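Local coordinates for Ika8 (Synthetic construct, PDB 6G6O), which was computationally designed as a symmetrical eight-bladed beta-propeller of WD40 type and has no known natural function, at residues 207-215 against 241-249. Sequence-based numbering, arbitrary orientation.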
ATOM      1  N   LEU A 207       7.318 -22.626  -8.607  1.00 31.44           N
ATOM      2  CA  LEU A 207       8.195 -21.704  -7.903  1.00 31.34           C
ATOM      3  C   LEU A 207       9.433 -21.453  -8.752  1.00 31.66           C
ATOM      4  O   LEU A 207      10.427 -22.180  -8.648  1.00 32.75           O
ATOM      5  CB  LEU A 207       8.568 -22.263  -6.531  1.00 31.92           C
ATOM      6  CG  LEU A 207       9.283 -21.308  -5.579  1.00 26.15           C
ATOM      7  CD1 LEU A 207       8.625 -19.943  -5.624  1.00 26.47           C
ATOM      8  CD2 LEU A 207       9.254 -21.870  -4.169  1.00 31.93           C
ATOM      9  N   LEU A 208       9.372 -20.433  -9.611  1.00 29.50           N
ATOM     10  CA  LEU A 208      10.474 -20.171 -10.530  1.00 28.00           C
ATOM     11  C   LEU A 208      11.702 -19.661  -9.788  1.00 27.00           C
ATOM     12  O   LEU A 208      12.834 -20.026 -10.127  1.00 29.01           O
ATOM     13  CB  LEU A 208      10.028 -19.175 -11.598  1.00 26.96           C
ATOM     14  CG  LEU A 208       8.886 -19.673 -12.486  1.00 26.59           C
ATOM     15  CD1 LEU A 208       8.238 -18.523 -13.233  1.00 27.53           C
ATOM     16  CD2 LEU A 208       9.390 -20.726 -13.459  1.00 31.64           C
ATOM     17  N   ARG A 209      11.502 -18.819  -8.777  1.00 26.40           N
ATOM     18  CA  ARG A 209      12.592 -18.311  -7.960  1.00 21.08           C
ATOM     19  C   ARG A 209      12.150 -18.275  -6.508  1.00 18.75           C
ATOM     20  O   ARG A 209      11.036 -17.843  -6.203  1.00 30.79           O
ATOM     21  CB  ARG A 209      13.031 -16.912  -8.407  1.00 27.93           C
ATOM     22  CG  ARG A 209      13.698 -16.873  -9.770  1.00 26.92           C
ATOM     23  CD  ARG A 209      15.124 -17.387  -9.699  1.00 24.24           C
ATOM     24  NE  ARG A 209      15.793 -17.311 -10.994  1.00 29.18           N
ATOM     25  CZ  ARG A 209      16.074 -18.365 -11.752  1.00 32.58           C
ATOM     26  NH1 ARG A 209      15.748 -19.584 -11.343  1.00 34.10           N
ATOM     27  NH2 ARG A 209      16.684 -18.203 -12.918  1.00 37.54           N
ATOM     28  N   ASP A 210      13.028 -18.734  -5.617  1.00 18.21           N
ATOM     29  CA  ASP A 210      12.756 -18.727  -4.179  1.00 27.16           C
ATOM     30  C   ASP A 210      14.022 -18.255  -3.474  1.00 26.45           C
ATOM     31  O   ASP A 210      14.981 -19.018  -3.326  1.00 31.59           O
ATOM     32  CB  ASP A 210      12.326 -20.102  -3.684  1.00 29.34           C
ATOM     33  CG  ASP A 210      12.371 -20.215  -2.172  1.00 34.29           C
ATOM     34  OD1 ASP A 210      11.752 -19.370  -1.490  1.00 32.61           O
ATOM     35  OD2 ASP A 210      13.025 -21.151  -1.665  1.00 34.22           O
ATOM     36  N   HIS A 211      14.020 -16.998  -3.043  1.00 29.06           N
ATOM     37  CA  HIS A 211      15.139 -16.402  -2.331  1.00 25.06           C
ATOM     38  C   HIS A 211      14.762 -16.213  -0.868  1.00 26.84           C
ATOM     39  O   HIS A 211      13.613 -15.893  -0.552  1.00 33.15           O
ATOM     40  CB  HIS A 211      15.526 -15.056  -2.951  1.00 28.14           C
ATOM     41  CG  HIS A 211      15.352 -14.999  -4.438  1.00 22.59           C
ATOM     42  ND1 HIS A 211      16.321 -15.426  -5.320  1.00 25.47           N
ATOM     43  CD2 HIS A 211      14.320 -14.561  -5.197  1.00 23.20           C
ATOM     44  CE1 HIS A 211      15.893 -15.253  -6.558  1.00 20.02           C
ATOM     45  NE2 HIS A 211      14.682 -14.729  -6.511  1.00 23.17           N
ATOM     46  N   ASP A 212      15.730 -16.420   0.026  1.00 30.10           N
ATOM     47  CA  ASP A 212      15.490 -16.213   1.448  1.00 32.79           C
ATOM     48  C   ASP A 212      15.601 -14.750   1.854  1.00 33.95           C
ATOM     49  O   ASP A 212      15.198 -14.399   2.969  1.00 40.53           O
ATOM     50  CB  ASP A 212      16.465 -17.061   2.275  1.00 40.66           C
ATOM     51  CG  ASP A 212      15.933 -17.383   3.665  1.00 51.53           C
ATOM     52  OD1 ASP A 212      15.909 -16.484   4.534  1.00 50.46           O
ATOM     53  OD2 ASP A 212      15.522 -18.542   3.886  1.00 62.23           O
ATOM     54  N   GLY A 213      16.123 -13.892   0.984  1.00 34.91           N
ATOM     55  CA  GLY A 213      16.269 -12.488   1.304  1.00 32.09           C
ATOM     56  C   GLY A 213      17.549 -12.202   2.061  1.00 32.91           C
ATOM     57  O   GLY A 213      18.332 -13.091   2.403  1.00 37.02           O
ATOM     58  N   HIS A 214      17.762 -10.915   2.329  1.00 33.71           N
ATOM     59  CA  HIS A 214      18.957 -10.448   3.018  1.00 34.79           C
ATOM     60  C   HIS A 214      18.648  -9.845   4.382  1.00 41.48           C
ATOM     61  O   HIS A 214      19.516  -9.191   4.969  1.00 44.40           O
ATOM     62  CB  HIS A 214      19.701  -9.432   2.149  1.00 31.91           C
ATOM     63  CG  HIS A 214      19.895  -9.878   0.733  1.00 36.52           C
ATOM     64  ND1 HIS A 214      20.895 -10.750   0.359  1.00 30.46           N
ATOM     65  CD2 HIS A 214      19.216  -9.575  -0.398  1.00 30.82           C
ATOM     66  CE1 HIS A 214      20.824 -10.964  -0.942  1.00 35.53           C
ATOM     67  NE2 HIS A 214      19.814 -10.262  -1.425  1.00 31.52           N
ATOM     68  N   GLN A 215      17.439 -10.050   4.901  1.00 40.69           N
ATOM     69  CA  GLN A 215      17.043  -9.488   6.184  1.00 32.20           C
ATOM     70  C   GLN A 215      16.156 -10.477   6.925  1.00 34.27           C
ATOM     71  O   GLN A 215      15.576 -11.392   6.334  1.00 33.43           O
ATOM     72  CB  GLN A 215      16.300  -8.153   6.014  1.00 34.38           C
ATOM     73  CG  GLN A 215      17.174  -6.997   5.559  1.00 30.84           C
ATOM     74  CD  GLN A 215      16.415  -5.986   4.723  1.00 27.37           C
ATOM     75  OE1 GLN A 215      15.756  -6.341   3.746  1.00 32.38           O
ATOM     76  NE2 GLN A 215      16.504  -4.717   5.104  1.00 26.10           N
ATOM     77  N   TYR A 241      17.718  -7.732  -6.871  1.00 23.74           N
ATOM     78  CA  TYR A 241      17.081  -8.134  -8.116  1.00 22.12           C
ATOM     79  C   TYR A 241      16.208  -9.365  -7.906  1.00 26.30           C
ATOM     80  O   TYR A 241      16.585 -10.294  -7.187  1.00 27.39           O
ATOM     81  CB  TYR A 241      18.142  -8.415  -9.181  1.00 19.10           C
ATOM     82  CG  TYR A 241      17.611  -8.451 -10.595  1.00 22.76           C
ATOM     83  CD1 TYR A 241      16.966  -7.351 -11.143  1.00 21.47           C
ATOM     84  CD2 TYR A 241      17.767  -9.582 -11.386  1.00 29.34           C
ATOM     85  CE1 TYR A 241      16.482  -7.378 -12.436  1.00 22.67           C
ATOM     86  CE2 TYR A 241      17.287  -9.617 -12.682  1.00 27.75           C
ATOM     87  CZ  TYR A 241      16.645  -8.513 -13.202  1.00 28.72           C
ATOM     88  OH  TYR A 241      16.167  -8.543 -14.492  1.00 33.04           O
ATOM     89  N   ILE A 242      15.038  -9.360  -8.546  1.00 28.76           N
ATOM     90  CA  ILE A 242      14.104 -10.476  -8.422  1.00 28.01           C
ATOM     91  C   ILE A 242      14.672 -11.731  -9.075  1.00 33.87           C
ATOM     92  O   ILE A 242      14.480 -12.849  -8.578  1.00 34.68           O
ATOM     93  CB  ILE A 242      12.740 -10.083  -9.022  1.00 23.51           C
ATOM     94  CG1 ILE A 242      11.855  -9.438  -7.957  1.00 22.88           C
ATOM     95  CG2 ILE A 242      12.043 -11.276  -9.650  1.00 31.01           C
ATOM     96  CD1 ILE A 242      10.590  -8.821  -8.502  1.00 22.95           C
ATOM     97  N   GLY A 243      15.394 -11.569 -10.186  1.00 35.90           N
ATOM     98  CA  GLY A 243      15.845 -12.725 -10.942  1.00 28.82           C
ATOM     99  C   GLY A 243      16.880 -13.561 -10.212  1.00 28.13           C
ATOM    100  O   GLY A 243      16.805 -14.792 -10.214  1.00 31.00           O
ATOM    101  N   THR A 244      17.860 -12.912  -9.582  1.00 30.93           N
ATOM    102  CA  THR A 244      18.970 -13.622  -8.964  1.00 23.53           C
ATOM    103  C   THR A 244      19.062 -13.457  -7.456  1.00 25.71           C
ATOM    104  O   THR A 244      19.809 -14.209  -6.818  1.00 25.54           O
ATOM    105  CB  THR A 244      20.302 -13.172  -9.584  1.00 31.95           C
ATOM    106  OG1 THR A 244      20.248 -11.769  -9.871  1.00 29.96           O
ATOM    107  CG2 THR A 244      20.576 -13.940 -10.866  1.00 29.88           C
ATOM    108  N   GLY A 245      18.336 -12.513  -6.865  1.00 28.56           N
ATOM    109  CA  GLY A 245      18.475 -12.243  -5.453  1.00 24.26           C
ATOM    110  C   GLY A 245      19.686 -11.419  -5.082  1.00 27.22           C
ATOM    111  O   GLY A 245      19.861 -11.104  -3.898  1.00 33.50           O
ATOM    112  N   GLN A 246      20.527 -11.061  -6.047  1.00 24.21           N
ATOM    113  CA  GLN A 246      21.713 -10.270  -5.758  1.00 28.73           C
ATOM    114  C   GLN A 246      21.329  -8.831  -5.443  1.00 25.56           C
ATOM    115  O   GLN A 246      20.423  -8.263  -6.057  1.00 26.59           O
ATOM    116  CB  GLN A 246      22.675 -10.309  -6.945  1.00 25.75           C
ATOM    117  CG  GLN A 246      22.099  -9.716  -8.223  1.00 34.22           C
ATOM    118  CD  GLN A 246      23.105  -9.660  -9.352  1.00 31.13           C
ATOM    119  OE1 GLN A 246      23.944 -10.549  -9.497  1.00 41.86           O
ATOM    120  NE2 GLN A 246      23.027  -8.611 -10.161  1.00 29.13           N
ATOM    121  N   GLU A 247      22.025  -8.242  -4.475  1.00 29.75           N
ATOM    122  CA  GLU A 247      21.785  -6.847  -4.135  1.00 29.52           C
ATOM    123  C   GLU A 247      22.258  -5.941  -5.264  1.00 23.73           C
ATOM    124  O   GLU A 247      23.269  -6.210  -5.917  1.00 31.78           O
ATOM    125  CB  GLU A 247      22.492  -6.488  -2.829  1.00 35.51           C
ATOM    126  CG  GLU A 247      21.843  -7.095  -1.596  1.00 27.50           C
ATOM    127  CD  GLU A 247      22.227  -6.380  -0.317  1.00 25.21           C
ATOM    128  OE1 GLU A 247      23.037  -6.933   0.456  1.00 27.15           O
ATOM    129  OE2 GLU A 247      21.717  -5.264  -0.086  1.00 32.80           O
ATOM    130  N   LEU A 248      21.511  -4.864  -5.500  1.00 26.55           N
ATOM    131  CA  LEU A 248      21.794  -3.968  -6.612  1.00 29.19           C
ATOM    132  C   LEU A 248      22.460  -2.665  -6.193  1.00 34.63           C
ATOM    133  O   LEU A 248      23.074  -2.006  -7.038  1.00 40.55           O
ATOM    134  CB  LEU A 248      20.505  -3.650  -7.378  1.00 26.21           C
ATOM    135  CG  LEU A 248      19.942  -4.781  -8.239  1.00 22.99           C
ATOM    136  CD1 LEU A 248      18.712  -4.313  -8.996  1.00 20.55           C
ATOM    137  CD2 LEU A 248      21.000  -5.302  -9.200  1.00 21.57           C
ATOM    138  N   VAL A 249      22.353  -2.275  -4.923  1.00 32.81           N
ATOM    139  CA  VAL A 249      22.998  -1.065  -4.430  1.00 30.14           C
ATOM    140  C   VAL A 249      23.055  -1.150  -2.914  1.00 30.82           C
ATOM    141  O   VAL A 249      22.226  -1.815  -2.284  1.00 34.11           O
ATOM    142  CB  VAL A 249      22.257   0.210  -4.913  1.00 31.33           C
ATOM    143  CG1 VAL A 249      20.936   0.379  -4.179  1.00 39.18           C
ATOM    144  CG2 VAL A 249      23.137   1.437  -4.744  1.00 30.84           C
TER
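The backbones of 207-215 and 241-249 come closest at His211 and Gly245, whose CA atoms are 6.2 Å apart, and widen to 8.5 Å between the CA atoms of His214 and Glu247. Arg209 and His211 of strand 207-211, and His214 in the loop after it, reach the turn 242-245 side chain to backbone. Three donors meet three carbonyls. Arg209, bent at chi2 (-76°), brings NE to Gly243 O at 2.8 Å with the oxygen near the guanidinium plane; the bond is weak, as is that from His211 NE2 to Ile242 O. The His211 ring also lies over Gly245, whose CA is 4.2 Å from the ring centroid in a CH-pi contact. A CB on Gly245 would fall 2.9 Å from His211 ND1, and at these backbone angles it would also be jammed against Thr244 O. Strand 207-211 is the last, outer-edge strand of one four-stranded blade, and the turn joins the last two strands of the next, 237-241 and 247-249, so the contact links neighbouring propeller blades at their outer side. His214 makes the straightest of the three bonds: NE2 to Gly245 O is 2.6 Å, with an N-H...O angle of 139° and the oxygen 5° out of the ring plane. One ring face carries Glu247 CG, 3.8 Å from the centroid, while Trp240 meets the ring edge-to-face. With an alanine here the ring is gone, and Gly245 O is likely to be left without its donor in this contact and Glu247 freer to turn.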